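PDB 1MDB: 2,3-dihydroxybenzoate-AMP ligase from Bacillus subtilis, which belongs to the AMP-binding (ANL) enzyme family, pairing a large AMP-binding region with a smaller C-terminal domain. Local coordinates for residues V455-V461 with C473-R479. Numbering follows the deposited sequence.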
ATOM      1  N   VAL A 455      17.202   7.652 -19.852  1.00 36.58           N
ATOM      2  CA  VAL A 455      15.882   7.484 -19.266  1.00 34.04           C
ATOM      3  C   VAL A 455      15.946   7.174 -17.775  1.00 34.01           C
ATOM      4  O   VAL A 455      16.558   6.190 -17.358  1.00 34.33           O
ATOM      5  CB  VAL A 455      15.101   6.364 -20.007  1.00 33.08           C
ATOM      6  CG1 VAL A 455      13.824   5.996 -19.253  1.00 29.58           C
ATOM      7  CG2 VAL A 455      14.764   6.829 -21.415  1.00 32.35           C
ATOM      8  N   HIS A 456      15.324   8.036 -16.975  1.00 33.90           N
ATOM      9  CA  HIS A 456      15.279   7.842 -15.533  1.00 33.42           C
ATOM     10  C   HIS A 456      14.111   6.906 -15.239  1.00 32.33           C
ATOM     11  O   HIS A 456      14.233   5.980 -14.440  1.00 33.21           O
ATOM     12  CB  HIS A 456      15.087   9.182 -14.806  1.00 35.90           C
ATOM     13  CG  HIS A 456      14.763   9.034 -13.350  1.00 35.56           C
ATOM     14  ND1 HIS A 456      13.469   8.998 -12.875  1.00 38.28           N
ATOM     15  CD2 HIS A 456      15.562   8.842 -12.273  1.00 36.05           C
ATOM     16  CE1 HIS A 456      13.485   8.788 -11.570  1.00 36.49           C
ATOM     17  NE2 HIS A 456      14.742   8.690 -11.181  1.00 35.77           N
ATOM     18  N   ASP A 457      12.976   7.154 -15.890  1.00 30.71           N
ATOM     19  CA  ASP A 457      11.802   6.305 -15.724  1.00 28.79           C
ATOM     20  C   ASP A 457      10.878   6.493 -16.912  1.00 28.24           C
ATOM     21  O   ASP A 457      10.996   7.475 -17.655  1.00 27.64           O
ATOM     22  CB  ASP A 457      11.052   6.636 -14.434  1.00 28.96           C
ATOM     23  CG  ASP A 457      10.226   5.465 -13.939  1.00 34.39           C
ATOM     24  OD1 ASP A 457      10.199   4.425 -14.641  1.00 34.23           O
ATOM     25  OD2 ASP A 457       9.608   5.575 -12.855  1.00 32.64           O
ATOM     26  N   ALA A 458       9.942   5.565 -17.081  1.00 26.86           N
ATOM     27  CA  ALA A 458       9.024   5.626 -18.214  1.00 26.57           C
ATOM     28  C   ALA A 458       7.652   5.065 -17.891  1.00 25.36           C
ATOM     29  O   ALA A 458       7.538   4.033 -17.242  1.00 24.89           O
ATOM     30  CB  ALA A 458       9.624   4.860 -19.407  1.00 25.30           C
ATOM     31  N   ALA A 459       6.612   5.755 -18.344  1.00 25.39           N
ATOM     32  CA  ALA A 459       5.245   5.293 -18.135  1.00 25.82           C
ATOM     33  C   ALA A 459       4.521   5.442 -19.469  1.00 25.70           C
ATOM     34  O   ALA A 459       4.359   6.549 -19.981  1.00 27.47           O
ATOM     35  CB  ALA A 459       4.560   6.115 -17.071  1.00 24.65           C
ATOM     36  N   MET A 460       4.097   4.319 -20.032  1.00 26.94           N
ATOM     37  CA  MET A 460       3.414   4.313 -21.322  1.00 25.20           C
ATOM     38  C   MET A 460       1.917   4.125 -21.165  1.00 24.53           C
ATOM     39  O   MET A 460       1.462   3.164 -20.533  1.00 23.05           O
ATOM     40  CB  MET A 460       3.994   3.200 -22.191  1.00 27.78           C
ATOM     41  CG  MET A 460       3.308   2.994 -23.527  1.00 29.92           C
ATOM     42  SD  MET A 460       4.154   1.677 -24.423  1.00 33.54           S
ATOM     43  CE  MET A 460       3.617   1.972 -26.084  1.00 31.61           C
ATOM     44  N   VAL A 461       1.150   5.032 -21.763  1.00 25.38           N
ATOM     45  CA  VAL A 461      -0.298   4.961 -21.674  1.00 25.05           C
ATOM     46  C   VAL A 461      -0.983   5.110 -23.027  1.00 26.84           C
ATOM     47  O   VAL A 461      -0.370   5.512 -24.025  1.00 28.05           O
ATOM     48  CB  VAL A 461      -0.847   6.051 -20.705  1.00 26.72           C
ATOM     49  CG1 VAL A 461      -0.175   5.916 -19.337  1.00 25.41           C
ATOM     50  CG2 VAL A 461      -0.594   7.432 -21.265  1.00 26.01           C
ATOM     51  N   CYS A 473       1.269   6.531 -26.049  1.00 28.58           N
ATOM     52  CA  CYS A 473       2.113   7.659 -25.656  1.00 28.51           C
ATOM     53  C   CYS A 473       2.934   7.254 -24.445  1.00 27.31           C
ATOM     54  O   CYS A 473       2.385   6.735 -23.472  1.00 30.23           O
ATOM     55  CB  CYS A 473       1.253   8.867 -25.280  1.00 28.94           C
ATOM     56  SG  CYS A 473       2.197  10.337 -24.797  1.00 31.12           S
ATOM     57  N   VAL A 474       4.245   7.465 -24.500  1.00 26.85           N
ATOM     58  CA  VAL A 474       5.091   7.135 -23.356  1.00 25.92           C
ATOM     59  C   VAL A 474       5.650   8.398 -22.719  1.00 25.72           C
ATOM     60  O   VAL A 474       6.262   9.230 -23.393  1.00 26.28           O
ATOM     61  CB  VAL A 474       6.292   6.213 -23.736  1.00 26.25           C
ATOM     62  CG1 VAL A 474       7.210   6.892 -24.758  1.00 21.75           C
ATOM     63  CG2 VAL A 474       7.082   5.882 -22.490  1.00 24.52           C
ATOM     64  N   PHE A 475       5.423   8.563 -21.421  1.00 26.77           N
ATOM     65  CA  PHE A 475       5.966   9.725 -20.731  1.00 26.21           C
ATOM     66  C   PHE A 475       7.340   9.314 -20.217  1.00 25.94           C
ATOM     67  O   PHE A 475       7.489   8.297 -19.556  1.00 25.49           O
ATOM     68  CB  PHE A 475       5.054  10.149 -19.576  1.00 27.55           C
ATOM     69  CG  PHE A 475       3.779  10.796 -20.025  1.00 26.97           C
ATOM     70  CD1 PHE A 475       2.745  10.033 -20.561  1.00 25.90           C
ATOM     71  CD2 PHE A 475       3.615  12.181 -19.931  1.00 27.26           C
ATOM     72  CE1 PHE A 475       1.561  10.635 -21.000  1.00 26.99           C
ATOM     73  CE2 PHE A 475       2.436  12.797 -20.367  1.00 25.97           C
ATOM     74  CZ  PHE A 475       1.411  12.024 -20.902  1.00 26.20           C
ATOM     75  N   ILE A 476       8.350  10.098 -20.555  1.00 27.25           N
ATOM     76  CA  ILE A 476       9.713   9.806 -20.140  1.00 27.05           C
ATOM     77  C   ILE A 476      10.254  10.893 -19.209  1.00 29.93           C
ATOM     78  O   ILE A 476      10.040  12.087 -19.439  1.00 30.84           O
ATOM     79  CB  ILE A 476      10.653   9.738 -21.368  1.00 26.79           C
ATOM     80  CG1 ILE A 476      10.206   8.624 -22.325  1.00 25.09           C
ATOM     81  CG2 ILE A 476      12.086   9.543 -20.914  1.00 27.34           C
ATOM     82  CD1 ILE A 476      10.359   7.216 -21.768  1.00 24.84           C
ATOM     83  N   ILE A 477      10.932  10.472 -18.149  1.00 31.38           N
ATOM     84  CA  ILE A 477      11.570  11.404 -17.234  1.00 31.53           C
ATOM     85  C   ILE A 477      13.038  11.281 -17.624  1.00 32.43           C
ATOM     86  O   ILE A 477      13.661  10.239 -17.410  1.00 29.42           O
ATOM     87  CB  ILE A 477      11.383  10.999 -15.760  1.00 33.42           C
ATOM     88  CG1 ILE A 477       9.918  11.191 -15.347  1.00 33.04           C
ATOM     89  CG2 ILE A 477      12.292  11.844 -14.879  1.00 33.94           C
ATOM     90  CD1 ILE A 477       9.589  10.679 -13.946  1.00 31.23           C
ATOM     91  N   PRO A 478      13.599  12.338 -18.237  1.00 34.49           N
ATOM     92  CA  PRO A 478      14.991  12.386 -18.688  1.00 37.18           C
ATOM     93  C   PRO A 478      16.009  12.255 -17.570  1.00 40.67           C
ATOM     94  O   PRO A 478      15.852  12.847 -16.505  1.00 41.85           O
ATOM     95  CB  PRO A 478      15.090  13.753 -19.368  1.00 37.32           C
ATOM     96  CG  PRO A 478      13.685  14.070 -19.748  1.00 36.66           C
ATOM     97  CD  PRO A 478      12.915  13.602 -18.553  1.00 34.14           C
ATOM     98  N   ARG A 479      17.050  11.471 -17.809  1.00 44.85           N
ATOM     99  CA  ARG A 479      18.108  11.313 -16.823  1.00 48.56           C
ATOM    100  C   ARG A 479      19.112  12.392 -17.197  1.00 53.06           C
ATOM    101  O   ARG A 479      20.224  12.097 -17.634  1.00 54.75           O
ATOM    102  CB  ARG A 479      18.750   9.934 -16.936  1.00 49.36           C
ATOM    103  CG  ARG A 479      19.924   9.727 -16.004  1.00 50.19           C
ATOM    104  CD  ARG A 479      20.487   8.329 -16.158  1.00 53.17           C
ATOM    105  NE  ARG A 479      19.502   7.306 -15.827  1.00 54.78           N
ATOM    106  CZ  ARG A 479      18.915   7.195 -14.641  1.00 57.17           C
ATOM    107  NH1 ARG A 479      19.214   8.048 -13.668  1.00 57.53           N
ATOM    108  NH2 ARG A 479      18.031   6.231 -14.425  1.00 58.53           N
TER
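I476 lies over A458, its CD1 3.4 Å from A458 CB, and its CG2 comes within 3.8 Å of V455 CG2. Farther along the same face, M460 CB meets V474 CB at 4.1 Å; L449 of helix 442-449 packs against A458, V474 and I476. A459, V461, C473 and F475 point to the opposite face, where V461 CG2 sits at the edge of the F475 ring (3.9 Å to CE1) and helix 522-534 covers all four. The strand axes run at 164° and 4.4 Å apart, and paired bonds fix an antiparallel register: A459 N to F475 O (2.9 Å) with F475 N to A459 O (2.7 Å), V461 N to C473 O (2.7 Å) with C473 N to V461 O (2.8 Å). At the other end H456 N donates to I477 O (2.8 Å) while I477 N donates to D457 O (3.0 Å). H456 and D457 thus both oppose I477, a classic beta bulge in the hairpin of the C-terminal domain's three-stranded sheet.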